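Local coordinates for aminopeptidase N family protein (Idiomarina loihiensis L2TR, PDB 4FGM), which is probably a zinc-dependent aminopeptidase of the M61 family, removing residues from the amino end of peptides, at residues 175-187 with 200-213. Sequence-based numbering, arbitrary orientation.
Sequences IEEFIAHGIKHSL and ITADLAKICETQIS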
loop_
_atom_site.group_PDB
_atom_site.type_symbol
_atom_site.label_atom_id
_atom_site.label_comp_id
_atom_site.label_asym_id
_atom_site.label_seq_id
_atom_site.Cartn_x
_atom_site.Cartn_y
_atom_site.Cartn_z
ATOM N N ILE A 175 -11.820 -11.405 -17.104
ATOM C CA ILE A 175 -10.789 -12.300 -16.585
ATOM C C ILE A 175 -9.851 -12.778 -17.685
ATOM O O ILE A 175 -10.281 -13.386 -18.662
ATOM C CB ILE A 175 -11.424 -13.539 -15.909
ATOM C CG1 ILE A 175 -12.452 -13.101 -14.862
ATOM C CG2 ILE A 175 -10.343 -14.395 -15.262
ATOM C CD1 ILE A 175 -13.235 -14.257 -14.247
ATOM N N GLU A 176 -8.565 -12.499 -17.508
ATOM C CA GLU A 176 -7.543 -12.888 -18.471
ATOM C C GLU A 176 -6.474 -13.707 -17.750
ATOM O O GLU A 176 -5.767 -13.204 -16.875
ATOM C CB GLU A 176 -6.901 -11.645 -19.094
ATOM C CG GLU A 176 -5.939 -11.930 -20.241
ATOM C CD GLU A 176 -6.649 -12.213 -21.553
ATOM O OE1 GLU A 176 -7.311 -13.267 -21.666
ATOM O OE2 GLU A 176 -6.546 -11.373 -22.474
ATOM N N GLU A 177 -6.365 -14.971 -18.131
ATOM C CA GLU A 177 -5.403 -15.877 -17.531
ATOM C C GLU A 177 -4.053 -15.858 -18.242
ATOM O O GLU A 177 -3.964 -15.533 -19.418
ATOM C CB GLU A 177 -5.977 -17.295 -17.544
ATOM C CG GLU A 177 -6.300 -17.845 -16.171
ATOM C CD GLU A 177 -7.702 -18.411 -16.084
ATOM O OE1 GLU A 177 -8.095 -19.168 -16.995
ATOM O OE2 GLU A 177 -8.406 -18.104 -15.099
ATOM N N PHE A 178 -3.001 -16.186 -17.504
ATOM C CA PHE A 178 -1.661 -16.257 -18.071
ATOM C C PHE A 178 -0.777 -17.138 -17.200
ATOM O O PHE A 178 -1.164 -17.500 -16.090
ATOM C CB PHE A 178 -1.046 -14.859 -18.226
ATOM C CG PHE A 178 -0.850 -14.105 -16.935
ATOM C CD1 PHE A 178 -1.906 -13.421 -16.341
ATOM C CD2 PHE A 178 0.410 -14.032 -16.346
ATOM C CE1 PHE A 178 -1.704 -12.650 -15.197
ATOM C CE2 PHE A 178 0.626 -13.262 -15.197
ATOM C CZ PHE A 178 -0.434 -12.576 -14.618
ATOM N N ILE A 179 0.403 -17.501 -17.691
ATOM C CA ILE A 179 1.269 -18.349 -16.883
ATOM C C ILE A 179 2.680 -17.804 -16.726
ATOM O O ILE A 179 3.246 -17.205 -17.636
ATOM C CB ILE A 179 1.336 -19.806 -17.444
ATOM C CG1 ILE A 179 2.366 -19.906 -18.566
ATOM C CG2 ILE A 179 -0.035 -20.240 -17.958
ATOM C CD1 ILE A 179 3.669 -20.565 -18.130
ATOM N N ALA A 180 3.231 -18.005 -15.539
ATOM C CA ALA A 180 4.582 -17.579 -15.235
ATOM C C ALA A 180 5.233 -18.797 -14.587
ATOM O O ALA A 180 4.776 -19.269 -13.540
ATOM C CB ALA A 180 4.562 -16.393 -14.272
ATOM N N HIS A 181 6.285 -19.311 -15.222
ATOM C CA HIS A 181 6.992 -20.489 -14.732
ATOM C C HIS A 181 6.047 -21.626 -14.372
ATOM O O HIS A 181 6.095 -22.156 -13.264
ATOM C CB HIS A 181 7.856 -20.140 -13.522
ATOM C CG HIS A 181 9.096 -19.386 -13.872
ATOM N ND1 HIS A 181 9.446 -19.094 -15.175
ATOM C CD2 HIS A 181 10.077 -18.867 -13.097
ATOM C CE1 HIS A 181 10.585 -18.430 -15.185
ATOM N NE2 HIS A 181 10.990 -18.278 -13.935
ATOM N N GLY A 182 5.186 -21.989 -15.316
ATOM C CA GLY A 182 4.252 -23.075 -15.102
ATOM C C GLY A 182 3.161 -22.851 -14.071
ATOM O O GLY A 182 2.401 -23.768 -13.769
ATOM N N ILE A 183 3.070 -21.647 -13.521
ATOM C CA ILE A 183 2.036 -21.372 -12.533
ATOM C C ILE A 183 0.917 -20.532 -13.149
ATOM O O ILE A 183 1.178 -19.601 -13.916
ATOM C CB ILE A 183 2.634 -20.656 -11.295
ATOM C CG1 ILE A 183 3.683 -21.565 -10.643
ATOM C CG2 ILE A 183 1.528 -20.318 -10.291
ATOM C CD1 ILE A 183 4.225 -21.056 -9.306
ATOM N N LYS A 184 -0.330 -20.877 -12.837
ATOM C CA LYS A 184 -1.468 -20.134 -13.377
ATOM C C LYS A 184 -1.696 -18.818 -12.646
ATOM O O LYS A 184 -1.691 -18.766 -11.417
ATOM C CB LYS A 184 -2.753 -20.961 -13.309
ATOM C CG LYS A 184 -2.772 -22.172 -14.219
ATOM C CD LYS A 184 -4.189 -22.678 -14.424
ATOM C CE LYS A 184 -4.185 -23.992 -15.179
ATOM N NZ LYS A 184 -3.326 -23.914 -16.390
ATOM N N HIS A 185 -1.895 -17.759 -13.424
ATOM C CA HIS A 185 -2.145 -16.422 -12.899
ATOM C C HIS A 185 -3.399 -15.857 -13.549
ATOM O O HIS A 185 -3.791 -16.274 -14.641
ATOM C CB HIS A 185 -0.966 -15.489 -13.201
ATOM C CG HIS A 185 0.249 -15.749 -12.367
ATOM N ND1 HIS A 185 1.035 -16.873 -12.517
ATOM C CD2 HIS A 185 0.820 -15.021 -11.377
ATOM C CE1 HIS A 185 2.039 -16.823 -11.659
ATOM N NE2 HIS A 185 1.933 -15.710 -10.955
ATOM N N SER A 186 -4.020 -14.895 -12.877
ATOM C CA SER A 186 -5.230 -14.259 -13.386
ATOM C C SER A 186 -5.252 -12.766 -13.112
ATOM O O SER A 186 -4.843 -12.307 -12.042
ATOM C CB SER A 186 -6.482 -14.871 -12.746
ATOM O OG SER A 186 -6.659 -16.221 -13.127
ATOM N N LEU A 187 -5.718 -12.014 -14.098
ATOM C CA LEU A 187 -5.883 -10.587 -13.946
ATOM C C LEU A 187 -7.393 -10.456 -14.006
ATOM O O LEU A 187 -8.011 -10.861 -14.992
ATOM C CB LEU A 187 -5.251 -9.804 -15.097
ATOM C CG LEU A 187 -5.635 -8.313 -15.045
ATOM C CD1 LEU A 187 -5.144 -7.689 -13.738
ATOM C CD2 LEU A 187 -5.056 -7.582 -16.236
ATOM N N ILE A 200 -1.351 -6.169 -21.000
ATOM C CA ILE A 200 -1.096 -6.015 -19.565
ATOM C C ILE A 200 -0.692 -7.357 -18.962
ATOM O O ILE A 200 0.227 -7.456 -18.161
ATOM C CB ILE A 200 -2.358 -5.482 -18.832
ATOM C CG1 ILE A 200 -2.682 -4.070 -19.324
ATOM C CG2 ILE A 200 -2.135 -5.458 -17.336
ATOM C CD1 ILE A 200 -4.027 -3.547 -18.847
ATOM N N THR A 201 -1.395 -8.395 -19.374
ATOM C CA THR A 201 -1.144 -9.736 -18.896
ATOM C C THR A 201 0.245 -10.207 -19.323
ATOM O O THR A 201 0.954 -10.862 -18.556
ATOM C CB THR A 201 -2.259 -10.668 -19.411
ATOM O OG1 THR A 201 -3.103 -11.033 -18.311
ATOM C CG2 THR A 201 -1.699 -11.892 -20.083
ATOM N N ALA A 202 0.636 -9.857 -20.544
ATOM C CA ALA A 202 1.950 -10.226 -21.052
ATOM C C ALA A 202 3.025 -9.548 -20.202
ATOM O O ALA A 202 4.051 -10.158 -19.891
ATOM C CB ALA A 202 2.090 -9.811 -22.509
ATOM N N ASP A 203 2.800 -8.287 -19.824
ATOM C CA ASP A 203 3.776 -7.596 -18.988
ATOM C C ASP A 203 3.806 -8.186 -17.575
ATOM O O ASP A 203 4.881 -8.322 -16.977
ATOM C CB ASP A 203 3.484 -6.092 -18.919
ATOM C CG ASP A 203 3.799 -5.376 -20.220
ATOM O OD1 ASP A 203 4.639 -5.893 -20.989
ATOM O OD2 ASP A 203 3.221 -4.296 -20.466
ATOM N N LEU A 204 2.635 -8.538 -17.039
ATOM C CA LEU A 204 2.588 -9.119 -15.701
ATOM C C LEU A 204 3.347 -10.449 -15.688
ATOM O O LEU A 204 4.037 -10.776 -14.709
ATOM C CB LEU A 204 1.139 -9.322 -15.241
ATOM C CG LEU A 204 0.349 -8.040 -14.924
ATOM C CD1 LEU A 204 -1.085 -8.388 -14.506
ATOM C CD2 LEU A 204 1.062 -7.262 -13.806
ATOM N N ALA A 205 3.229 -11.206 -16.777
ATOM C CA ALA A 205 3.922 -12.486 -16.884
ATOM C C ALA A 205 5.422 -12.245 -16.736
ATOM O O ALA A 205 6.110 -12.994 -16.042
ATOM C CB ALA A 205 3.627 -13.149 -18.229
ATOM N N LYS A 206 5.925 -11.198 -17.385
ATOM C CA LYS A 206 7.341 -10.871 -17.299
ATOM C C LYS A 206 7.724 -10.503 -15.873
ATOM O O LYS A 206 8.674 -11.060 -15.312
ATOM C CB LYS A 206 7.699 -9.721 -18.255
ATOM C CG LYS A 206 8.126 -10.195 -19.633
ATOM C CD LYS A 206 8.776 -9.091 -20.463
ATOM C CE LYS A 206 7.749 -8.235 -21.185
ATOM N NZ LYS A 206 8.407 -7.213 -22.053
ATOM N N ILE A 207 6.988 -9.566 -15.285
ATOM C CA ILE A 207 7.270 -9.154 -13.920
ATOM C C ILE A 207 7.243 -10.363 -12.979
ATOM O O ILE A 207 8.171 -10.575 -12.193
ATOM C CB ILE A 207 6.241 -8.117 -13.437
ATOM C CG1 ILE A 207 6.378 -6.837 -14.269
ATOM C CG2 ILE A 207 6.434 -7.835 -11.962
ATOM C CD1 ILE A 207 5.245 -5.851 -14.078
ATOM N N CYS A 208 6.181 -11.158 -13.074
ATOM C CA CYS A 208 6.026 -12.336 -12.224
ATOM C C CYS A 208 7.131 -13.380 -12.384
ATOM O O CYS A 208 7.629 -13.918 -11.391
ATOM C CB CYS A 208 4.661 -12.980 -12.469
ATOM S SG CYS A 208 3.284 -11.994 -11.840
ATOM N N GLU A 209 7.510 -13.681 -13.623
ATOM C CA GLU A 209 8.569 -14.653 -13.838
ATOM C C GLU A 209 9.861 -14.138 -13.217
ATOM O O GLU A 209 10.600 -14.894 -12.586
ATOM C CB GLU A 209 8.746 -14.945 -15.329
ATOM C CG GLU A 209 7.694 -15.917 -15.841
ATOM C CD GLU A 209 7.776 -16.176 -17.331
ATOM O OE1 GLU A 209 7.856 -15.195 -18.105
ATOM O OE2 GLU A 209 7.737 -17.362 -17.727
ATOM N N THR A 210 10.120 -12.844 -13.372
ATOM C CA THR A 210 11.317 -12.253 -12.788
ATOM C C THR A 210 11.334 -12.481 -11.280
ATOM O O THR A 210 12.371 -12.802 -10.705
ATOM C CB THR A 210 11.380 -10.744 -13.074
ATOM O OG1 THR A 210 11.581 -10.542 -14.475
ATOM C CG2 THR A 210 12.504 -10.095 -12.315
ATOM N N GLN A 211 10.185 -12.336 -10.636
ATOM C CA GLN A 211 10.134 -12.524 -9.192
ATOM C C GLN A 211 10.298 -13.987 -8.772
ATOM O O GLN A 211 11.063 -14.291 -7.848
ATOM C CB GLN A 211 8.845 -11.915 -8.625
ATOM C CG GLN A 211 8.831 -10.381 -8.769
ATOM C CD GLN A 211 7.872 -9.675 -7.821
ATOM O OE1 GLN A 211 7.722 -10.067 -6.661
ATOM N NE2 GLN A 211 7.238 -8.607 -8.306
ATOM N N ILE A 212 9.600 -14.895 -9.453
ATOM C CA ILE A 212 9.716 -16.311 -9.138
ATOM C C ILE A 212 11.166 -16.764 -9.355
ATOM O O ILE A 212 11.698 -17.548 -8.572
ATOM C CB ILE A 212 8.776 -17.158 -10.012
ATOM C CG1 ILE A 212 7.323 -16.818 -9.683
ATOM C CG2 ILE A 212 9.032 -18.630 -9.765
ATOM C CD1 ILE A 212 6.317 -17.372 -10.678
ATOM N N SER A 213 11.800 -16.272 -10.416
ATOM C CA SER A 213 13.193 -16.621 -10.682
ATOM C C SER A 213 14.061 -16.093 -9.549
ATOM O O SER A 213 15.010 -16.749 -9.129
ATOM C CB SER A 213 13.682 -15.999 -11.994
ATOM O OG SER A 213 13.051 -16.592 -13.109
#
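F178 lies between the helix and its own hairpin partner: T201 O stands over one face of the ring, near the rim, and H185 CB covers the opposite face. F178 CZ meets L204 CB at 3.7 Å, F178 CD2 meets A205 CB at 3.8 Å, and T201 CG2 packs on F178 CB. With CG set between its backbone N and carbonyl carbon (chi1 62°), the ring is directed at the helix. Trimmed to an alanine here, the side chain would lose its contacts with L204 CB and A205 CB, and a gap is likely to open between the helix and H185 CB.

Beyond it A180 CB touches E209 CG at 3.5 Å and C208 CB, where the backbones come closest, A180 CA to E209 CA at 5.1 Å. At the turn, H181 lays one ring face over E209 CG, while its edge receives I212 CG2 and, in plane, S213 OG, hydrogen-bonded to H181 NE2 at 2.8 Å. H181 N also reaches E209 OE2, though weakly. H185, whose CD2 touches C208 SG, is positioned in turn by two hydrogen bonds: ND1 donates to I183 O from above the carbonyl plane (3.1 Å), and NE2 pairs with Y275 OH on helix 262-277, which carries zinc ligands H273 and H277.

The general principle is a helix packed on a β-sheet: a hairpin with a type I' turn, at the sheet's edge, rests on the crossover helix of the β-α-β unit 183-190, 197-215, 222-230, beside the HExxH helix of an M61 peptidase.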